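Local atomic coordinates of SufC protein (Thermus thermophilus, PDB entry 2D2E), a protein that binds and hydrolyses ATP as a cytoplasmic ABC-type ATPase and probably serves the Suf system of iron-sulfur cluster assembly. Residues A[29-34]-A[188-193]; A[127-132]-A[156-161]; A[167-172]-A[180-185]; A[184-189]-A[207-212]; A[201-206]-A[229-234]. All blocks are in the same frame, centred on the assembly; numbering follows the deposited sequence.

Interaction 1 (A[29-34]-A[188-193])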
# COMPACT_ATOMS: atom_id res chain seq x y z
N GLY A 29 12.08 3.18 -6.24
CA GLY A 29 13.13 3.75 -5.42
C GLY A 29 12.58 4.86 -4.52
O GLY A 29 13.24 5.30 -3.56
N GLU A 30 11.36 5.31 -4.82
CA GLU A 30 10.77 6.38 -4.03
C GLU A 30 9.54 5.94 -3.24
O GLU A 30 8.90 4.93 -3.55
CB GLU A 30 10.39 7.57 -4.93
CG GLU A 30 11.63 8.26 -5.53
CD GLU A 30 11.34 9.49 -6.37
OE1 GLU A 30 10.21 10.04 -6.36
OE2 GLU A 30 12.28 9.95 -7.06
N VAL A 31 9.24 6.71 -2.21
CA VAL A 31 8.07 6.49 -1.35
C VAL A 31 7.28 7.79 -1.40
O VAL A 31 7.76 8.86 -1.02
CB VAL A 31 8.45 6.18 0.11
CG1 VAL A 31 7.17 6.07 0.96
CG2 VAL A 31 9.22 4.88 0.19
N HIS A 32 6.06 7.70 -1.92
CA HIS A 32 5.20 8.87 -2.03
C HIS A 32 3.98 8.75 -1.12
O HIS A 32 3.62 7.64 -0.68
CB HIS A 32 4.69 9.03 -3.45
CG HIS A 32 5.75 9.42 -4.43
ND1 HIS A 32 5.45 9.94 -5.66
CD2 HIS A 32 7.10 9.32 -4.37
CE1 HIS A 32 6.58 10.16 -6.33
NE2 HIS A 32 7.59 9.79 -5.56
N ALA A 33 3.36 9.90 -0.87
CA ALA A 33 2.14 9.98 -0.08
C ALA A 33 0.99 10.49 -0.97
O ALA A 33 1.21 11.33 -1.86
CB ALA A 33 2.35 10.97 1.11
N LEU A 34 -0.23 9.97 -0.73
CA LEU A 34 -1.43 10.44 -1.43
C LEU A 34 -2.39 10.83 -0.31
O LEU A 34 -2.86 9.98 0.44
CB LEU A 34 -2.08 9.35 -2.29
CG LEU A 34 -3.42 9.78 -2.94
CD1 LEU A 34 -3.27 11.05 -3.79
CD2 LEU A 34 -3.94 8.62 -3.76
N ALA A 188 11.93 -0.27 6.11
CA ALA A 188 12.80 -1.43 5.94
C ALA A 188 12.88 -1.89 4.46
O ALA A 188 13.87 -2.47 4.04
CB ALA A 188 12.31 -2.56 6.82
N MET A 189 11.83 -1.62 3.69
CA MET A 189 11.79 -1.98 2.27
C MET A 189 12.42 -0.94 1.36
O MET A 189 12.67 -1.24 0.19
CB MET A 189 10.33 -2.16 1.80
CG MET A 189 9.65 -3.41 2.36
SD MET A 189 10.44 -4.91 1.74
CE MET A 189 9.86 -4.99 0.04
N ARG A 190 12.65 0.28 1.87
CA ARG A 190 13.21 1.34 1.03
C ARG A 190 14.47 0.89 0.33
O ARG A 190 15.38 0.34 0.94
CB ARG A 190 13.56 2.57 1.86
CG ARG A 190 12.41 3.41 2.26
CD ARG A 190 12.98 4.72 2.79
NE ARG A 190 11.99 5.50 3.51
CZ ARG A 190 11.47 6.64 3.08
NH1 ARG A 190 11.83 7.15 1.91
NH2 ARG A 190 10.58 7.26 3.83
N GLY A 191 14.52 1.16 -0.97
CA GLY A 191 15.66 0.73 -1.76
C GLY A 191 15.37 1.00 -3.23
O GLY A 191 14.24 1.32 -3.62
N PRO A 192 16.37 0.80 -4.09
CA PRO A 192 16.23 1.03 -5.52
C PRO A 192 15.24 0.14 -6.26
O PRO A 192 14.80 0.47 -7.35
CB PRO A 192 17.66 0.87 -6.04
CG PRO A 192 18.26 -0.13 -5.09
CD PRO A 192 17.74 0.35 -3.75
N ASN A 193 14.86 -0.95 -5.62
CA ASN A 193 13.98 -1.93 -6.23
C ASN A 193 12.58 -1.95 -5.64
O ASN A 193 11.83 -2.90 -5.85
CB ASN A 193 14.62 -3.31 -6.07
CG ASN A 193 16.08 -3.33 -6.55
OD1 ASN A 193 16.36 -2.93 -7.68
ND2 ASN A 193 17.01 -3.77 -5.69
O HOH W 1 13.33 6.90 -1.00

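Interaction 2 (A[127-132]-A[156-161])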
# COMPACT_ATOMS: atom_id res chain seq x y z
N GLU A 127 14.90 -9.57 11.25
CA GLU A 127 16.07 -8.74 11.56
C GLU A 127 15.83 -7.29 11.14
O GLU A 127 16.11 -6.35 11.88
CB GLU A 127 17.30 -9.27 10.83
CG GLU A 127 17.86 -10.55 11.40
CD GLU A 127 18.96 -11.13 10.52
OE1 GLU A 127 19.69 -10.34 9.89
OE2 GLU A 127 19.10 -12.37 10.49
N LEU A 128 15.30 -7.11 9.93
CA LEU A 128 15.04 -5.77 9.43
C LEU A 128 14.00 -5.04 10.27
O LEU A 128 14.09 -3.83 10.47
CB LEU A 128 14.56 -5.85 7.98
CG LEU A 128 15.62 -6.21 6.94
CD1 LEU A 128 14.98 -6.34 5.57
CD2 LEU A 128 16.70 -5.13 6.91
N LEU A 129 13.01 -5.78 10.77
CA LEU A 129 11.95 -5.20 11.59
C LEU A 129 12.31 -5.18 13.07
O LEU A 129 11.61 -4.58 13.88
CB LEU A 129 10.67 -6.02 11.43
CG LEU A 129 10.05 -6.03 10.04
CD1 LEU A 129 8.90 -7.03 9.99
CD2 LEU A 129 9.57 -4.62 9.70
N ASP A 130 13.42 -5.83 13.41
CA ASP A 130 13.86 -5.94 14.79
C ASP A 130 12.73 -6.55 15.63
O ASP A 130 12.38 -6.03 16.70
CB ASP A 130 14.25 -4.58 15.37
CG ASP A 130 14.83 -4.69 16.78
OD1 ASP A 130 14.76 -3.70 17.54
OD2 ASP A 130 15.37 -5.77 17.12
N TRP A 131 12.15 -7.65 15.13
CA TRP A 131 11.06 -8.37 15.82
C TRP A 131 11.57 -9.74 16.26
O TRP A 131 12.47 -10.29 15.63
CB TRP A 131 9.85 -8.58 14.89
CG TRP A 131 9.05 -7.35 14.60
CD1 TRP A 131 9.32 -6.08 15.03
CD2 TRP A 131 7.88 -7.25 13.78
NE1 TRP A 131 8.39 -5.20 14.53
CE2 TRP A 131 7.49 -5.89 13.76
CE3 TRP A 131 7.12 -8.19 13.07
CZ2 TRP A 131 6.38 -5.44 13.04
CZ3 TRP A 131 6.01 -7.73 12.35
CH2 TRP A 131 5.65 -6.37 12.35
N ASP A 132 10.99 -10.28 17.33
CA ASP A 132 11.41 -11.59 17.85
C ASP A 132 10.74 -12.74 17.12
O ASP A 132 9.56 -12.67 16.81
CB ASP A 132 11.10 -11.70 19.35
CG ASP A 132 11.58 -13.02 19.95
OD1 ASP A 132 11.01 -14.09 19.63
OD2 ASP A 132 12.55 -13.01 20.74
N GLN A 156 4.15 -9.77 5.82
CA GLN A 156 3.97 -10.25 4.45
C GLN A 156 4.70 -9.31 3.48
O GLN A 156 5.28 -9.75 2.49
CB GLN A 156 2.49 -10.28 4.06
CG GLN A 156 1.71 -11.33 4.77
CD GLN A 156 0.30 -11.39 4.25
OE1 GLN A 156 0.08 -11.66 3.06
NE2 GLN A 156 -0.66 -11.13 5.12
N LEU A 157 4.65 -8.01 3.76
CA LEU A 157 5.32 -7.04 2.89
C LEU A 157 6.81 -7.37 2.73
O LEU A 157 7.33 -7.36 1.62
CB LEU A 157 5.20 -5.62 3.46
CG LEU A 157 5.90 -4.50 2.66
CD1 LEU A 157 5.14 -4.21 1.34
CD2 LEU A 157 5.94 -3.22 3.51
N LEU A 158 7.48 -7.65 3.84
CA LEU A 158 8.90 -7.96 3.79
C LEU A 158 9.21 -9.33 3.20
O LEU A 158 10.18 -9.49 2.45
CB LEU A 158 9.51 -7.87 5.19
CG LEU A 158 10.04 -6.49 5.61
CD1 LEU A 158 10.46 -6.53 7.04
CD2 LEU A 158 11.22 -6.09 4.75
N VAL A 159 8.39 -10.32 3.52
CA VAL A 159 8.62 -11.68 3.02
C VAL A 159 8.28 -11.91 1.55
O VAL A 159 9.02 -12.62 0.84
CB VAL A 159 7.85 -12.70 3.91
CG1 VAL A 159 7.94 -14.10 3.33
CG2 VAL A 159 8.44 -12.69 5.34
N LEU A 160 7.19 -11.31 1.09
CA LEU A 160 6.75 -11.46 -0.30
C LEU A 160 7.58 -10.65 -1.29
O LEU A 160 7.52 -10.89 -2.49
CB LEU A 160 5.27 -11.10 -0.44
CG LEU A 160 4.30 -12.06 0.25
CD1 LEU A 160 2.87 -11.59 0.04
CD2 LEU A 160 4.48 -13.46 -0.31
N GLU A 161 8.35 -9.69 -0.79
CA GLU A 161 9.20 -8.86 -1.65
C GLU A 161 8.56 -8.25 -2.89
O GLU A 161 9.02 -8.46 -4.01
CB GLU A 161 10.41 -9.69 -2.10
CG GLU A 161 11.35 -10.12 -1.00
CD GLU A 161 12.65 -10.64 -1.55
OE1 GLU A 161 12.62 -11.61 -2.34
OE2 GLU A 161 13.71 -10.07 -1.20

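Interaction 3 (A[167-172]-A[180-185])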
# COMPACT_ATOMS: atom_id res chain seq x y z
N LEU A 167 -0.26 1.31 0.23
CA LEU A 167 -0.73 1.09 1.61
C LEU A 167 -1.67 2.17 2.07
O LEU A 167 -1.25 3.30 2.30
CB LEU A 167 0.47 1.05 2.54
CG LEU A 167 1.49 0.02 2.05
CD1 LEU A 167 2.71 0.07 2.95
CD2 LEU A 167 0.87 -1.38 2.04
N ASP A 168 -2.94 1.81 2.24
CA ASP A 168 -3.91 2.82 2.66
C ASP A 168 -4.05 2.73 4.18
O ASP A 168 -4.57 1.73 4.71
CB ASP A 168 -5.24 2.58 1.94
CG ASP A 168 -6.25 3.70 2.18
OD1 ASP A 168 -7.23 3.80 1.41
OD2 ASP A 168 -6.07 4.46 3.15
N GLU A 169 -3.56 3.77 4.88
CA GLU A 169 -3.57 3.79 6.33
C GLU A 169 -4.62 4.72 6.89
O GLU A 169 -4.54 5.11 8.06
CB GLU A 169 -2.18 4.16 6.86
CG GLU A 169 -1.05 3.27 6.26
CD GLU A 169 -1.38 1.79 6.37
OE1 GLU A 169 -1.16 1.04 5.40
OE2 GLU A 169 -1.86 1.35 7.44
N THR A 170 -5.59 5.09 6.05
CA THR A 170 -6.67 5.95 6.51
C THR A 170 -7.40 5.25 7.65
O THR A 170 -7.80 5.90 8.61
CB THR A 170 -7.69 6.22 5.40
OG1 THR A 170 -7.02 6.84 4.29
CG2 THR A 170 -8.81 7.14 5.88
N ASP A 171 -7.55 3.94 7.56
CA ASP A 171 -8.29 3.23 8.61
C ASP A 171 -7.57 3.17 9.96
O ASP A 171 -8.17 2.78 10.96
CB ASP A 171 -8.67 1.83 8.10
CG ASP A 171 -7.47 0.92 7.89
OD1 ASP A 171 -6.33 1.41 7.78
OD2 ASP A 171 -7.69 -0.31 7.82
N SER A 172 -6.30 3.60 10.00
CA SER A 172 -5.57 3.64 11.28
C SER A 172 -5.77 4.96 12.02
O SER A 172 -5.51 5.05 13.22
CB SER A 172 -4.07 3.42 11.06
OG SER A 172 -3.82 2.06 10.72
N LYS A 180 3.15 3.43 13.30
CA LYS A 180 4.57 3.13 13.42
C LYS A 180 4.93 1.74 12.89
O LYS A 180 6.02 1.55 12.37
CB LYS A 180 5.03 3.32 14.87
CG LYS A 180 5.22 4.79 15.21
CD LYS A 180 5.94 5.00 16.53
CE LYS A 180 6.31 6.47 16.70
NZ LYS A 180 6.90 6.73 18.04
N VAL A 181 4.02 0.78 13.03
CA VAL A 181 4.27 -0.57 12.53
C VAL A 181 4.40 -0.51 11.01
O VAL A 181 5.30 -1.13 10.41
CB VAL A 181 3.12 -1.52 12.88
CG1 VAL A 181 3.14 -2.72 11.95
CG2 VAL A 181 3.24 -1.97 14.33
N VAL A 182 3.49 0.21 10.36
CA VAL A 182 3.58 0.33 8.92
C VAL A 182 4.85 1.09 8.51
O VAL A 182 5.51 0.72 7.56
CB VAL A 182 2.29 0.99 8.36
CG1 VAL A 182 2.41 1.22 6.84
CG2 VAL A 182 1.11 0.06 8.63
N ALA A 183 5.19 2.15 9.23
CA ALA A 183 6.40 2.90 8.88
C ALA A 183 7.64 2.02 9.00
O ALA A 183 8.54 2.10 8.18
CB ALA A 183 6.55 4.13 9.78
N ARG A 184 7.69 1.18 10.03
CA ARG A 184 8.85 0.31 10.21
C ARG A 184 9.01 -0.57 8.99
O ARG A 184 10.11 -0.73 8.45
CB ARG A 184 8.69 -0.56 11.46
CG ARG A 184 9.85 -1.55 11.64
CD ARG A 184 9.85 -2.14 13.04
NE ARG A 184 10.01 -1.11 14.06
CZ ARG A 184 10.42 -1.34 15.30
NH1 ARG A 184 10.72 -2.58 15.69
NH2 ARG A 184 10.54 -0.34 16.16
N GLY A 185 7.88 -1.11 8.52
CA GLY A 185 7.92 -1.96 7.34
C GLY A 185 8.30 -1.20 6.07
O GLY A 185 9.17 -1.63 5.32

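Interaction 4 (A[184-189]-A[207-212])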
# COMPACT_ATOMS: atom_id res chain seq x y z
N ARG A 184 7.69 1.18 10.03
CA ARG A 184 8.85 0.31 10.21
C ARG A 184 9.01 -0.57 8.99
O ARG A 184 10.11 -0.73 8.45
CB ARG A 184 8.69 -0.56 11.46
CG ARG A 184 9.85 -1.55 11.64
CD ARG A 184 9.85 -2.14 13.04
NE ARG A 184 10.01 -1.11 14.06
CZ ARG A 184 10.42 -1.34 15.30
NH1 ARG A 184 10.72 -2.58 15.69
NH2 ARG A 184 10.54 -0.34 16.16
N GLY A 185 7.88 -1.11 8.52
CA GLY A 185 7.92 -1.96 7.34
C GLY A 185 8.30 -1.20 6.07
O GLY A 185 9.17 -1.63 5.32
N VAL A 186 7.67 -0.05 5.84
CA VAL A 186 8.00 0.69 4.63
C VAL A 186 9.45 1.16 4.65
O VAL A 186 10.14 1.07 3.65
CB VAL A 186 7.02 1.88 4.43
CG1 VAL A 186 7.47 2.76 3.26
CG2 VAL A 186 5.62 1.33 4.13
N ASN A 187 9.94 1.63 5.79
CA ASN A 187 11.33 2.09 5.85
C ASN A 187 12.31 0.92 5.65
O ASN A 187 13.38 1.09 5.07
CB ASN A 187 11.58 2.82 7.17
CG ASN A 187 10.95 4.21 7.21
OD1 ASN A 187 10.96 4.93 6.21
ND2 ASN A 187 10.41 4.59 8.37
N ALA A 188 11.93 -0.27 6.11
CA ALA A 188 12.80 -1.43 5.94
C ALA A 188 12.88 -1.89 4.46
O ALA A 188 13.87 -2.47 4.04
CB ALA A 188 12.31 -2.56 6.82
N MET A 189 11.83 -1.62 3.69
CA MET A 189 11.79 -1.98 2.27
C MET A 189 12.42 -0.94 1.36
O MET A 189 12.67 -1.24 0.19
CB MET A 189 10.33 -2.16 1.80
CG MET A 189 9.65 -3.41 2.36
SD MET A 189 10.44 -4.91 1.74
CE MET A 189 9.86 -4.99 0.04
N ASN A 207 5.51 11.62 9.50
CA ASN A 207 6.58 12.03 10.40
C ASN A 207 7.44 10.77 10.64
O ASN A 207 8.60 10.88 11.06
CB ASN A 207 6.01 12.54 11.71
CG ASN A 207 5.29 13.85 11.55
OD1 ASN A 207 5.85 14.81 11.02
ND2 ASN A 207 4.05 13.91 12.00
N TYR A 208 6.86 9.59 10.37
CA TYR A 208 7.59 8.33 10.55
C TYR A 208 8.09 7.79 9.21
O TYR A 208 9.12 7.12 9.16
CB TYR A 208 6.73 7.24 11.25
CG TYR A 208 5.91 7.75 12.39
CD1 TYR A 208 4.54 7.57 12.43
CD2 TYR A 208 6.51 8.48 13.43
CE1 TYR A 208 3.76 8.11 13.46
CE2 TYR A 208 5.74 9.01 14.48
CZ TYR A 208 4.37 8.83 14.48
OH TYR A 208 3.59 9.38 15.49
N ILE A 209 7.36 8.09 8.13
CA ILE A 209 7.75 7.67 6.78
C ILE A 209 7.92 8.97 6.01
O ILE A 209 6.93 9.54 5.56
CB ILE A 209 6.63 6.87 6.04
CG1 ILE A 209 6.14 5.70 6.89
CG2 ILE A 209 7.17 6.36 4.71
CD1 ILE A 209 5.02 4.86 6.23
N GLN A 210 9.14 9.45 5.85
CA GLN A 210 9.35 10.69 5.12
C GLN A 210 9.13 10.45 3.61
O GLN A 210 9.83 9.65 2.99
CB GLN A 210 10.78 11.18 5.36
CG GLN A 210 11.12 12.38 4.50
CD GLN A 210 12.24 13.23 5.07
OE1 GLN A 210 12.57 13.12 6.25
NE2 GLN A 210 12.83 14.08 4.26
N PRO A 211 8.15 11.14 3.00
CA PRO A 211 7.89 10.95 1.57
C PRO A 211 8.77 11.80 0.65
O PRO A 211 9.16 12.93 1.01
CB PRO A 211 6.41 11.34 1.44
CG PRO A 211 6.29 12.48 2.44
CD PRO A 211 7.10 11.96 3.64
N ASP A 212 9.09 11.25 -0.50
CA ASP A 212 9.88 11.97 -1.51
C ASP A 212 8.97 12.96 -2.22
O ASP A 212 9.42 14.00 -2.71
CB ASP A 212 10.46 10.99 -2.52
CG ASP A 212 11.42 10.04 -1.88
OD1 ASP A 212 12.46 10.52 -1.35
OD2 ASP A 212 11.15 8.84 -1.87
O HOH W 2 11.41 7.89 6.72

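Interaction 5 (A[201-206]-A[229-234])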
# COMPACT_ATOMS: atom_id res chain seq x y z
N HIS A 201 -5.26 10.29 5.32
CA HIS A 201 -6.00 11.53 5.46
C HIS A 201 -5.18 12.46 6.35
O HIS A 201 -4.98 13.64 6.03
CB HIS A 201 -7.37 11.28 6.13
CG HIS A 201 -8.15 12.54 6.32
ND1 HIS A 201 -8.36 13.12 7.55
CD2 HIS A 201 -8.73 13.37 5.41
CE1 HIS A 201 -9.02 14.25 7.40
NE2 HIS A 201 -9.26 14.43 6.11
N TYR A 202 -4.66 11.92 7.45
CA TYR A 202 -3.83 12.69 8.38
C TYR A 202 -2.37 12.67 7.97
O TYR A 202 -1.87 11.69 7.43
CB TYR A 202 -3.89 12.10 9.79
CG TYR A 202 -5.24 12.23 10.43
CD1 TYR A 202 -6.04 11.10 10.65
CD2 TYR A 202 -5.73 13.47 10.82
CE1 TYR A 202 -7.29 11.20 11.24
CE2 TYR A 202 -7.00 13.59 11.41
CZ TYR A 202 -7.77 12.45 11.61
OH TYR A 202 -9.00 12.56 12.21
N GLN A 203 -1.68 13.76 8.27
CA GLN A 203 -0.26 13.85 7.97
C GLN A 203 0.62 13.02 8.93
O GLN A 203 1.74 12.68 8.60
CB GLN A 203 0.19 15.32 8.09
CG GLN A 203 1.68 15.59 7.81
CD GLN A 203 2.60 15.48 9.04
OE1 GLN A 203 2.16 15.37 10.18
NE2 GLN A 203 3.89 15.51 8.78
N ARG A 204 0.08 12.69 10.11
CA ARG A 204 0.84 11.99 11.15
C ARG A 204 1.85 10.93 10.72
O ARG A 204 3.01 11.00 11.09
CB ARG A 204 -0.10 11.37 12.19
CG ARG A 204 0.61 10.93 13.48
CD ARG A 204 1.31 12.12 14.17
NE ARG A 204 0.40 13.26 14.29
CZ ARG A 204 -0.56 13.37 15.21
NH1 ARG A 204 -0.74 12.41 16.11
NH2 ARG A 204 -1.37 14.42 15.19
N ILE A 205 1.41 9.94 9.95
CA ILE A 205 2.33 8.88 9.54
C ILE A 205 3.56 9.36 8.79
O ILE A 205 4.61 8.68 8.79
CB ILE A 205 1.57 7.78 8.73
CG1 ILE A 205 2.43 6.51 8.63
CG2 ILE A 205 1.20 8.31 7.34
CD1 ILE A 205 1.67 5.32 8.01
N LEU A 206 3.45 10.52 8.16
CA LEU A 206 4.55 11.05 7.36
C LEU A 206 5.70 11.59 8.19
O LEU A 206 6.74 11.99 7.64
CB LEU A 206 4.01 12.07 6.35
CG LEU A 206 2.92 11.45 5.47
CD1 LEU A 206 2.38 12.50 4.49
CD2 LEU A 206 3.46 10.26 4.70
N GLU A 229 6.88 19.23 2.95
CA GLU A 229 6.38 20.49 3.48
C GLU A 229 4.91 20.70 3.13
O GLU A 229 4.18 21.37 3.88
CB GLU A 229 7.21 21.67 2.93
CG GLU A 229 7.08 21.86 1.43
CD GLU A 229 8.16 21.14 0.64
OE1 GLU A 229 8.77 20.18 1.15
OE2 GLU A 229 8.41 21.55 -0.52
N LEU A 230 4.48 20.16 2.00
CA LEU A 230 3.08 20.31 1.60
C LEU A 230 2.18 19.56 2.57
O LEU A 230 1.13 20.06 2.96
CB LEU A 230 2.85 19.78 0.18
CG LEU A 230 1.40 19.77 -0.33
CD1 LEU A 230 0.76 21.17 -0.20
CD2 LEU A 230 1.37 19.27 -1.78
N ALA A 231 2.59 18.37 2.99
CA ALA A 231 1.77 17.62 3.96
C ALA A 231 1.75 18.37 5.29
O ALA A 231 0.74 18.40 5.97
CB ALA A 231 2.35 16.22 4.17
N LEU A 232 2.88 18.97 5.65
CA LEU A 232 2.96 19.71 6.90
C LEU A 232 2.02 20.90 6.92
O LEU A 232 1.29 21.13 7.90
CB LEU A 232 4.40 20.19 7.14
CG LEU A 232 5.39 19.03 7.37
CD1 LEU A 232 6.83 19.46 7.12
CD2 LEU A 232 5.21 18.51 8.78
N GLU A 233 2.02 21.66 5.83
CA GLU A 233 1.16 22.83 5.78
C GLU A 233 -0.31 22.42 5.77
O GLU A 233 -1.14 23.07 6.38
CB GLU A 233 1.50 23.71 4.57
CG GLU A 233 0.83 25.08 4.67
CD GLU A 233 1.45 26.15 3.79
OE1 GLU A 233 1.13 27.34 4.00
OE2 GLU A 233 2.26 25.80 2.90
N LEU A 234 -0.62 21.31 5.09
CA LEU A 234 -1.99 20.81 5.08
C LEU A 234 -2.43 20.42 6.49
O LEU A 234 -3.57 20.66 6.88
CB LEU A 234 -2.11 19.55 4.20
CG LEU A 234 -2.64 19.71 2.78
CD1 LEU A 234 -2.55 18.35 2.09
CD2 LEU A 234 -4.09 20.19 2.81

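Interaction 1 (A[29-34]-A[188-193])
R190 lays one face of its guanidinium group over the CG2 methyl of V31, off-centre and near the rim of the group, with V31 CG2 3.9 Å from R190 NH1. The arginine chain runs extended from CG to NE and meets the valine at about a right angle, passing across the start of strand 31-35. A single water at the edge of the group, in its plane, links it to the backbone: it gives a proton to G29 O at 3.0 Å and receives a weak bond from R190 NH1. The other nitrogens are engaged beyond this contact, NE by N187 OD1 and NH2 by Q210 O. Further along, the backbones themselves touch, and G29 CA points a C-H at G191 O over 3.2 Å with an almost straight angle of 176°. G29 has a positive phi of 107°, at which a CB would jam against the carbonyl of the preceding residue. The segment 188-193 leads from helix 176-189 toward strand 195-199, the parallel neighbour of strand 31-35. With its nitrogens held in other bonds and through water, the guanidinium can offer its flat carbon-nitrogen surface to an apolar valine without losing polar partners.

Interaction 2 (A[127-132]-A[156-161])
The meeting of helices 115-129 and 148-160 is a small leucine cluster, in which L158 reaches from the second helix toward L128 and L129 at the last turn of the first. The two methyls of L158 divide the work. In the conformer described, its CD2 lies 3.9 Å from L128 CD1, a van der Waals contact between chains that pass at a slant. Its CD1 is directed at the end of L129, although the modelled spacing from L129 CG is too short for carbons and L158 was built in two conformers, so the closeness of this second pair is doubtful. L128 has its CG anti to the carbonyl carbon (chi1 -72°), a setting that carries CD1 across to the neighbouring helix. Helix 115-129 probably belongs to the helical subdomain of ABC ATPases, and helix 148-160 follows a sequence resembling the family signature. Helix 115-129 closes in a Schellman motif: D130, with positive phi, is the C-prime residue, W131 N bonds to L126 O, and D130 N makes a weaker bond to E127 O at 3.1 Å. As the chain turns away there, the indole of W131 comes back over L129, whose CB stands 3.7 Å above the ring plane toward its rim. Helix 176-189 adds a third side: M189 packs on L158, A188 on L128, and R184 NH1 bonds to L129 O.

Interaction 3 (A[167-172]-A[180-185])
Within the beta-alpha-beta unit made by strand 164-168, helix 176-189 and strand 195-199, V182 of the helix packs against L167 and E169 at the end of the first strand. The valine meets the glutamate head-on, both methyls against its carboxylate end: CG2 lies 3.4 Å from E169 OE2, and CG1 stands 3.9 Å from E169 CD. A bend at chi2 (-50°) folds the glutamate chain so that its carboxylate is brought up to the valine. L167 runs past V182 in the opposite sense, its CD1 4.1 Å from V182 CG1. In sequence the strand end resembles the Walker B motif of ABC ATPases. D168 OD2 takes two bonds from T170, one from N at 3.0 Å in an Asx turn and one from OG1 at 2.8 Å, the latter on its syn lone pair. D168 OD1 meets S43 OG and T170 OG1 meets K42 NZ, both lysine and serine being nucleotide-site residues of the P-loop. E169 OE2 forms a salt bridge with K150, which also pairs with D171. The carboxylate of E169 thus has an apolar support on the valine side and a positive partner at OE2, a combination likely to restrict where it can swing.

Interaction 4 (A[184-189]-A[207-212])
A mixed polar and apolar contact, partly buried, joins N187 and V186 on the last turns of helix 176-189 to Y208 and I209 in the loop that runs from strand 195-199 to strand 213-218. Its one direct hydrogen bond goes from N187 ND2 to Y208 O, 2.9 Å long and fairly straight, with 163° at the hydrogen. The acceptor lies in the amide plane of N187, whereas seen from the carbonyl the donor is tilted 26° from its plane. On the other corner of the amide, a water stands 3.0 Å from N187 OD1 and accepts a hydrogen bond from the backbone N of Q210 at 2.9 Å, so the loop is gripped at successive peptides. N187 OD1 also receives R190 NE, which would keep the amide from turning over. With CG anti to its carbonyl carbon (chi1 -74°), N187 bends its end toward the loop. A leucine in its place would probably leave Y208 O without its amide donor and R190 NE without its acceptor. Beside this polar pair, V186 and I209 cross at about a right angle: V186 CG1 sits 3.9 Å from I209 CG2, and V186 CB 4.0 Å from I209 CD1. Both residues also reach V31, so the hydrophobic half extends to strand 31-35 of the central sheet. Tied here to the loop before strand 213-218, helix 176-189 crosses over between parallel strands and packs on their sheet, as helices do in the P-loop NTPase fold of ABC ATPases.

Interaction 5 (A[201-206]-A[229-234])
Q203 comes up to L232 at an oblique angle, the glutamine laying its amide end against the leucine's CD2 while its aliphatic part rests on A231 of helix 228-237. Q203 starts with CG anti to the backbone N (chi1 180°) and then bends at chi2 (-89°), and this corner sets CG on the helix and turns the amide toward L232 CD2. Q203 CG lies 3.5 Å from A231 O and 3.8 Å from A231 CB, and Q203 NE2 comes to 3.3 Å from L232 CD2. The last is a close touch of an amide nitrogen on a methyl; NE2 also donates to N207 OD1. The CB of L232 starts away from the loop, but its CD2 end comes near the amide nitrogen. On the other flank, L206 points at the helix and puts CD1 3.7 Å from A231 CB, so the small alanine is met by both Q203 and L206. Shortening Q203 to alanine would remove the chain resting on A231 and the amide against L232, and would probably leave N207 OD1 without its donor. A33 and M35 of strand 31-35 continue the apolar patch around L206. Between segments 201-206 and 229-234 the contact is thus van der Waals, with the glutamine's polar end returned to its own loop, and one turn further along the same helix E235 OE1 adds a hydrogen bond from the backbone N of Q203.

Overall arrangement
Interactions 3 and 4 use helix 176-189 itself, and interaction 1 the residues just after it; they meet the end of strand 164-168, the loop before strand 213-218 and the start of strand 31-35. Interaction 3 is buried and lies nearest the nucleotide site, while interaction 1 is a surface contact built on a guanidinium and water. Interaction 4 lies between them in burial, and is the one with a direct hydrogen bond across its segments. Interaction 2, apolar and buried, joins helices 115-129 and 148-160, and touches helix 176-189 through M189 and R184. Interaction 5, also buried, fastens helix 228-237, about 26 Å from interaction 2 between centres, and touches interaction 1 through A33 and L206.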